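Long-range contacts in VP1 (Polyomavirus HPyV6, PDB 4PCG), which builds the pentameric capsomers of the icosahedral virus shell and is probably involved in attachment to host cells: residues D51-A55 against M140-L146; S57-Y61 against A170-E175. All blocks are in the same frame, centred on the assembly; numbering follows the deposited sequence.

Contact 1 of 2, residues D51-A55 against M140-L146; sequences DTLDA and MNVAAGL. With NA (sodium ion), chain L.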
ATOM      1  N   ASP B  51     -13.080  30.750   9.944  1.00 30.49           N
ATOM      2  CA  ASP B  51     -13.609  29.806  10.918  1.00 37.14           C
ATOM      3  C   ASP B  51     -15.011  29.252  10.551  1.00 38.28           C
ATOM      4  O   ASP B  51     -15.716  28.745  11.419  1.00 34.85           O
ATOM      5  CB  ASP B  51     -13.673  30.496  12.270  1.00 39.84           C
ATOM      6  CG  ASP B  51     -14.587  31.699  12.263  1.00 41.17           C
ATOM      7  OD1 ASP B  51     -15.281  31.932  11.247  1.00 41.64           O
ATOM      8  OD2 ASP B  51     -14.595  32.422  13.264  1.00 53.71           O
ATOM      9  N   THR B  52     -15.423  29.392   9.293  1.00 31.04           N
ATOM     10  CA  THR B  52     -16.794  29.043   8.883  1.00 30.97           C
ATOM     11  C   THR B  52     -16.728  28.191   7.653  1.00 27.46           C
ATOM     12  O   THR B  52     -16.001  28.512   6.704  1.00 24.97           O
ATOM     13  CB  THR B  52     -17.642  30.310   8.584  1.00 29.47           C
ATOM     14  OG1 THR B  52     -17.745  31.068   9.761  1.00 29.28           O
ATOM     15  CG2 THR B  52     -19.071  29.961   8.119  1.00 33.50           C
ATOM     16  N   LEU B  53     -17.450  27.071   7.676  1.00 24.79           N
ATOM     17  CA  LEU B  53     -17.619  26.243   6.503  1.00 23.57           C
ATOM     18  C   LEU B  53     -18.689  26.874   5.639  1.00 24.46           C
ATOM     19  O   LEU B  53     -19.829  27.049   6.104  1.00 24.35           O
ATOM     20  CB  LEU B  53     -18.092  24.822   6.867  1.00 26.45           C
ATOM     21  CG  LEU B  53     -17.091  23.883   7.503  1.00 34.51           C
ATOM     22  CD1 LEU B  53     -17.781  22.554   7.801  1.00 38.51           C
ATOM     23  CD2 LEU B  53     -15.894  23.665   6.598  1.00 39.02           C
ATOM     24  N   ASP B  54     -18.326  27.191   4.397  1.00 22.32           N
ATOM     25  CA  ASP B  54     -19.118  28.076   3.556  1.00 24.17           C
ATOM     26  C   ASP B  54     -19.853  27.267   2.518  1.00 23.15           C
ATOM     27  O   ASP B  54     -19.333  26.282   1.980  1.00 22.30           O
ATOM     28  CB  ASP B  54     -18.237  29.133   2.876  1.00 25.87           C
ATOM     29  CG  ASP B  54     -17.447  29.967   3.869  1.00 29.78           C
ATOM     30  OD1 ASP B  54     -18.086  30.645   4.682  1.00 27.74           O
ATOM     31  OD2 ASP B  54     -16.181  29.952   3.844  1.00 27.48           O
ATOM     32  N   ALA B  55     -21.077  27.683   2.227  1.00 23.56           N
ATOM     33  CA  ALA B  55     -21.815  27.072   1.129  1.00 21.95           C
ATOM     34  C   ALA B  55     -21.104  27.461  -0.173  1.00 24.27           C
ATOM     35  O   ALA B  55     -20.641  28.595  -0.307  1.00 28.95           O
ATOM     36  CB  ALA B  55     -23.235  27.580   1.123  1.00 26.31           C
ATOM     37  N   MET B 140     -15.377  26.855  15.215  1.00 30.21           N
ATOM     38  CA  MET B 140     -15.833  26.653  13.847  1.00 28.76           C
ATOM     39  C   MET B 140     -17.337  26.814  13.748  1.00 29.44           C
ATOM     40  O   MET B 140     -18.059  26.363  14.626  1.00 28.25           O
ATOM     41  CB  MET B 140     -15.424  25.276  13.325  1.00 30.63           C
ATOM     42  CG  MET B 140     -15.256  25.250  11.823  1.00 38.38           C
ATOM     43  SD  MET B 140     -15.092  23.591  11.165  1.00 36.31           S
ATOM     44  CE  MET B 140     -16.799  23.103  11.059  1.00 44.40           C
ATOM     45  N   ASN B 141     -17.784  27.452  12.671  1.00 27.43           N
ATOM     46  CA  ASN B 141     -19.191  27.643  12.387  1.00 29.79           C
ATOM     47  C   ASN B 141     -19.544  26.962  11.076  1.00 24.11           C
ATOM     48  O   ASN B 141     -18.677  26.694  10.239  1.00 23.77           O
ATOM     49  CB  ASN B 141     -19.504  29.148  12.321  1.00 30.72           C
ATOM     50  CG  ASN B 141     -19.121  29.861  13.604  1.00 43.58           C
ATOM     51  OD1 ASN B 141     -19.712  29.615  14.646  1.00 42.33           O
ATOM     52  ND2 ASN B 141     -18.106  30.727  13.538  1.00 46.98           N
ATOM     53  N   VAL B 142     -20.817  26.631  10.910  1.00 23.65           N
ATOM     54  CA  VAL B 142     -21.318  26.110   9.641  1.00 20.82           C
ATOM     55  C   VAL B 142     -22.241  27.175   9.069  1.00 19.91           C
ATOM     56  O   VAL B 142     -23.169  27.641   9.731  1.00 21.90           O
ATOM     57  CB  VAL B 142     -22.094  24.771   9.819  1.00 22.20           C
ATOM     58  CG1 VAL B 142     -22.611  24.272   8.493  1.00 22.97           C
ATOM     59  CG2 VAL B 142     -21.194  23.720  10.436  1.00 25.29           C
ATOM     60  N   ALA B 143     -22.010  27.549   7.822  1.00 20.71           N
ATOM     61  CA  ALA B 143     -22.802  28.593   7.201  1.00 22.80           C
ATOM     62  C   ALA B 143     -24.304  28.233   7.173  1.00 21.97           C
ATOM     63  O   ALA B 143     -24.673  27.047   7.096  1.00 21.70           O
ATOM     64  CB  ALA B 143     -22.288  28.885   5.805  1.00 26.94           C
ATOM     65  N   ALA B 144     -25.140  29.275   7.206  1.00 23.65           N
ATOM     66  CA  ALA B 144     -26.596  29.113   7.399  1.00 25.66           C
ATOM     67  C   ALA B 144     -27.263  28.288   6.293  1.00 24.19           C
ATOM     68  O   ALA B 144     -28.265  27.632   6.524  1.00 21.73           O
ATOM     69  CB  ALA B 144     -27.266  30.461   7.513  1.00 30.99           C
ATOM     70  N   GLY B 145     -26.705  28.325   5.098  1.00 20.29           N
ATOM     71  CA  GLY B 145     -27.214  27.537   3.980  1.00 20.17           C
ATOM     72  C   GLY B 145     -26.986  26.036   4.029  1.00 19.88           C
ATOM     73  O   GLY B 145     -27.569  25.307   3.244  1.00 19.23           O
ATOM     74  N   LEU B 146     -26.131  25.575   4.938  1.00 18.66           N
ATOM     75  CA  LEU B 146     -25.804  24.184   5.074  1.00 18.00           C
ATOM     76  C   LEU B 146     -26.394  23.580   6.348  1.00 18.43           C
ATOM     77  O   LEU B 146     -26.561  24.269   7.372  1.00 18.05           O
ATOM     78  CB  LEU B 146     -24.275  24.048   5.122  1.00 18.32           C
ATOM     79  CG  LEU B 146     -23.525  24.549   3.914  1.00 20.62           C
ATOM     80  CD1 LEU B 146     -22.021  24.388   4.129  1.00 23.48           C
ATOM     81  CD2 LEU B 146     -23.974  23.849   2.649  1.00 18.76           C
TER
HETATM   82 NA    NA L 303     -14.298  29.354   5.146  1.00 27.41          NA
HETATM   83  O   HOH W   1     -13.982  27.207   4.303  1.00 26.01           O
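The carboxylate of D51 and the amide of N141 run alongside one another in the same direction, their planes perpendicular (90°). N141 ND2 stands over one face of the carboxylate, 3.8 Å from D51 OD1. T52 OG1 donates a hydrogen bond to OD1 of its neighbour D51, coming from above the carboxylate plane on that same face. CB of N141 packs against T52 OG1.

Behind these groups, strands 52-53 and 141-142 pair in parallel as a short ladder, with T52 beside N141 and L53 beside V142. Three backbone bonds knit it, reaching just beyond the strands to D51 and A143: N141 N to D51 O at 2.7 Å, L53 N to N141 O at 2.9 Å, and A143 N to L53 O at 2.8 Å. On the face carrying L53 and V142, M140 bends at its third torsion (83°) and brings CE very tightly against L53 CD1, at 3.4 Å. Y47, I176 and the contact 2 residues S58 and E175 also pack around L53, and S100 of a neighbouring subunit packs on M140. Past the ladder, A143-L146 makes a type I turn, and L146 CD2 meets A55 CB at 4.1 Å.

D51 O and L53 O are spent on the partner strand, whereas T52 O turns the other way and binds a sodium ion at 2.5 Å. D54 OD2 binds the sodium ion at 2.4 Å, and water 1 and OG1 of T48 and T50 complete the shell. The ladder probably helps hold the backbone that presents T52 O, and the cation probably stabilises the negative charge of D54.

Contact 2 of 2, residues S57-Y61 against A170-E175; sequences SSLCY and ANFPIE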
ATOM      1  N   SER B  57     -18.269  26.215  -1.362  1.00 19.41           N
ATOM      2  CA  SER B  57     -16.875  25.745  -1.340  1.00 20.39           C
ATOM      3  C   SER B  57     -16.707  24.400  -0.637  1.00 18.54           C
ATOM      4  O   SER B  57     -15.685  23.758  -0.795  1.00 18.11           O
ATOM      5  CB  SER B  57     -15.945  26.787  -0.717  1.00 20.81           C
ATOM      6  OG  SER B  57     -16.311  27.066   0.616  1.00 22.80           O
ATOM      7  N   SER B  58     -17.711  23.980   0.126  1.00 17.80           N
ATOM      8  CA  SER B  58     -17.651  22.706   0.848  1.00 18.85           C
ATOM      9  C   SER B  58     -18.482  21.667   0.080  1.00 19.74           C
ATOM     10  O   SER B  58     -19.651  21.904  -0.277  1.00 19.75           O
ATOM     11  CB  SER B  58     -18.149  22.883   2.279  1.00 23.19           C
ATOM     12  OG  SER B  58     -17.116  23.456   3.092  1.00 27.81           O
ATOM     13  N   LEU B  59     -17.859  20.531  -0.195  1.00 16.23           N
ATOM     14  CA  LEU B  59     -18.511  19.452  -0.905  1.00 16.10           C
ATOM     15  C   LEU B  59     -19.629  18.851  -0.021  1.00 15.94           C
ATOM     16  O   LEU B  59     -19.444  18.631   1.193  1.00 15.95           O
ATOM     17  CB  LEU B  59     -17.509  18.374  -1.288  1.00 16.55           C
ATOM     18  CG  LEU B  59     -18.034  17.269  -2.244  1.00 16.02           C
ATOM     19  CD1 LEU B  59     -18.505  17.814  -3.575  1.00 19.08           C
ATOM     20  CD2 LEU B  59     -16.971  16.210  -2.506  1.00 20.28           C
ATOM     21  N   CYS B  60     -20.803  18.643  -0.623  1.00 15.85           N
ATOM     22  CA  CYS B  60     -21.913  18.005   0.072  1.00 14.83           C
ATOM     23  C   CYS B  60     -22.172  16.636  -0.531  1.00 15.08           C
ATOM     24  O   CYS B  60     -21.767  16.349  -1.657  1.00 14.36           O
ATOM     25  CB  CYS B  60     -23.173  18.865  -0.018  1.00 15.75           C
ATOM     26  SG  CYS B  60     -23.000  20.459   0.846  1.00 18.55           S
ATOM     27  N   TYR B  61     -22.855  15.794   0.197  1.00 15.52           N
ATOM     28  CA  TYR B  61     -23.289  14.523  -0.397  1.00 14.86           C
ATOM     29  C   TYR B  61     -24.191  14.802  -1.596  1.00 14.60           C
ATOM     30  O   TYR B  61     -24.974  15.782  -1.616  1.00 14.90           O
ATOM     31  CB  TYR B  61     -24.064  13.686   0.614  1.00 15.63           C
ATOM     32  CG  TYR B  61     -23.263  13.061   1.719  1.00 15.56           C
ATOM     33  CD1 TYR B  61     -22.569  11.869   1.508  1.00 14.89           C
ATOM     34  CD2 TYR B  61     -23.226  13.615   2.970  1.00 16.47           C
ATOM     35  CE1 TYR B  61     -21.865  11.268   2.515  1.00 16.58           C
ATOM     36  CE2 TYR B  61     -22.526  13.021   4.000  1.00 20.41           C
ATOM     37  CZ  TYR B  61     -21.826  11.844   3.758  1.00 16.72           C
ATOM     38  OH  TYR B  61     -21.144  11.270   4.800  1.00 16.56           O
ATOM     39  N   ALA B 170     -29.712  18.512  -0.589  1.00 17.55           N
ATOM     40  CA  ALA B 170     -28.459  18.770  -1.288  1.00 19.81           C
ATOM     41  C   ALA B 170     -27.418  19.459  -0.406  1.00 17.80           C
ATOM     42  O   ALA B 170     -26.290  19.664  -0.846  1.00 18.39           O
ATOM     43  CB  ALA B 170     -28.726  19.653  -2.516  1.00 18.62           C
ATOM     44  N   ASN B 171     -27.744  19.773   0.836  1.00 16.52           N
ATOM     45  CA  ASN B 171     -26.871  20.649   1.625  1.00 16.10           C
ATOM     46  C   ASN B 171     -26.281  20.035   2.905  1.00 15.34           C
ATOM     47  O   ASN B 171     -26.164  20.713   3.916  1.00 17.67           O
ATOM     48  CB  ASN B 171     -27.599  21.964   1.899  1.00 16.98           C
ATOM     49  CG  ASN B 171     -28.818  21.796   2.772  1.00 17.35           C
ATOM     50  OD1 ASN B 171     -29.401  20.690   2.860  1.00 18.66           O
ATOM     51  ND2 ASN B 171     -29.196  22.870   3.455  1.00 19.91           N
ATOM     52  N   PHE B 172     -25.919  18.754   2.836  1.00 14.76           N
ATOM     53  CA  PHE B 172     -25.193  18.059   3.901  1.00 13.84           C
ATOM     54  C   PHE B 172     -23.683  18.008   3.597  1.00 14.25           C
ATOM     55  O   PHE B 172     -23.223  17.170   2.831  1.00 14.67           O
ATOM     56  CB  PHE B 172     -25.747  16.652   4.103  1.00 14.75           C
ATOM     57  CG  PHE B 172     -27.095  16.637   4.739  1.00 15.81           C
ATOM     58  CD1 PHE B 172     -28.247  16.840   3.981  1.00 16.23           C
ATOM     59  CD2 PHE B 172     -27.233  16.371   6.102  1.00 16.89           C
ATOM     60  CE1 PHE B 172     -29.494  16.848   4.579  1.00 16.70           C
ATOM     61  CE2 PHE B 172     -28.486  16.344   6.692  1.00 15.54           C
ATOM     62  CZ  PHE B 172     -29.616  16.573   5.928  1.00 15.65           C
ATOM     63  N   PRO B 173     -22.910  18.907   4.229  1.00 14.46           N
ATOM     64  CA  PRO B 173     -21.467  18.894   3.959  1.00 15.12           C
ATOM     65  C   PRO B 173     -20.772  17.684   4.511  1.00 15.59           C
ATOM     66  O   PRO B 173     -20.999  17.278   5.669  1.00 15.16           O
ATOM     67  CB  PRO B 173     -20.957  20.196   4.610  1.00 15.01           C
ATOM     68  CG  PRO B 173     -21.995  20.586   5.606  1.00 18.02           C
ATOM     69  CD  PRO B 173     -23.310  20.038   5.073  1.00 15.53           C
ATOM     70  N   ILE B 174     -19.885  17.116   3.710  1.00 14.86           N
ATOM     71  CA  ILE B 174     -19.100  15.981   4.184  1.00 14.55           C
ATOM     72  C   ILE B 174     -18.123  16.339   5.300  1.00 16.77           C
ATOM     73  O   ILE B 174     -17.647  15.449   6.012  1.00 14.77           O
ATOM     74  CB  ILE B 174     -18.375  15.235   3.044  1.00 15.48           C
ATOM     75  CG1 ILE B 174     -17.274  16.124   2.433  1.00 15.09           C
ATOM     76  CG2 ILE B 174     -19.368  14.756   2.001  1.00 19.43           C
ATOM     77  CD1 ILE B 174     -16.469  15.429   1.328  1.00 18.15           C
ATOM     78  N   GLU B 175     -17.813  17.621   5.494  1.00 14.02           N
ATOM     79  CA  GLU B 175     -16.933  17.983   6.569  1.00 15.07           C
ATOM     80  C   GLU B 175     -17.635  17.973   7.931  1.00 17.45           C
ATOM     81  O   GLU B 175     -17.004  18.273   8.936  1.00 18.25           O
ATOM     82  CB  GLU B 175     -16.297  19.348   6.283  1.00 16.09           C
ATOM     83  CG  GLU B 175     -15.226  19.273   5.214  1.00 17.60           C
ATOM     84  CD  GLU B 175     -14.913  20.646   4.629  1.00 20.21           C
ATOM     85  OE1 GLU B 175     -14.155  21.410   5.276  1.00 19.17           O
ATOM     86  OE2 GLU B 175     -15.435  20.966   3.531  1.00 20.66           O
TER
HETATM   87  O   HOH W   2     -17.888  19.638   3.322  1.00 16.24           O
HETATM   88  O   HOH W   3     -15.193  19.864   1.016  1.00 19.39           O
HETATM   89  O   HOH W   4     -26.245  16.661   0.736  1.00 15.82           O
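I174 sets its CG2 squarely over one face of the Y61 ring, a CH-pi contact 4.0 Å from the centroid and only 5° off the ring normal. The segments are two loops of the jelly-roll portion of VP1 that this chain comprises, leading into strands 62-67 and 177-179, and their backbones join in a single bridge between C60 and P173. Hydrogen bonds flank it: I174 N lies in the carbonyl plane of L59 O at 3.0 Å, and Y61 N reaches F172 O, tilted 22° from that carbonyl's plane.

Around the bridge the packing is close and mainly apolar. A first torsion of 68° tucks CG1 of I174 over its own backbone and swings CG2 out to the tyrosine, while CD1 touches L59 CD2. The Y61 side chain runs nearly perpendicular to that of F172, CD2 of the tyrosine resting near CB of the phenylalanine. C60 turns SG over the F172-P173 peptide, 3.7 Å from P173 N. M118 and A233 of the jelly-roll strands press on I174 and Y61, whose OH bonds to W177 O, and P96 of a neighbouring subunit packs on I174.

Toward S58 and E175 the direct packing gives way to water-mediated contact. Water 2 accepts from E175 N and donates to L59 O and E175 OE2, while water 3 joins L59 N to the same carboxylate oxygen. E175 OE1 is held separately by Y47 OH. At the other end, water 4 spans F172 N and Y61 O. E175 OE2 thus receives both waters, and S58 OG stands 3.0 Å from that same OE2.

From the N terminus the chain passes 51-55, then 57-61 almost at once, and much later 140-146 and 170-175. Contact 1 closes the loop that runs from A55 to M140, and contact 2 closes the one from Y61 to A170; because the segments alternate, the two closures cross. Their centres are 10 Å apart and they touch: G145 O probably accepts a hydrogen bond from N171 ND2 at 2.9 Å, and L146 CD2 packs on C60 SG. Together they tie the sodium-binding loop and its small parallel ladder to the loops that enter jelly-roll strand 62-67 and strand 177-179, and both also reach a neighbouring subunit of the pentamer.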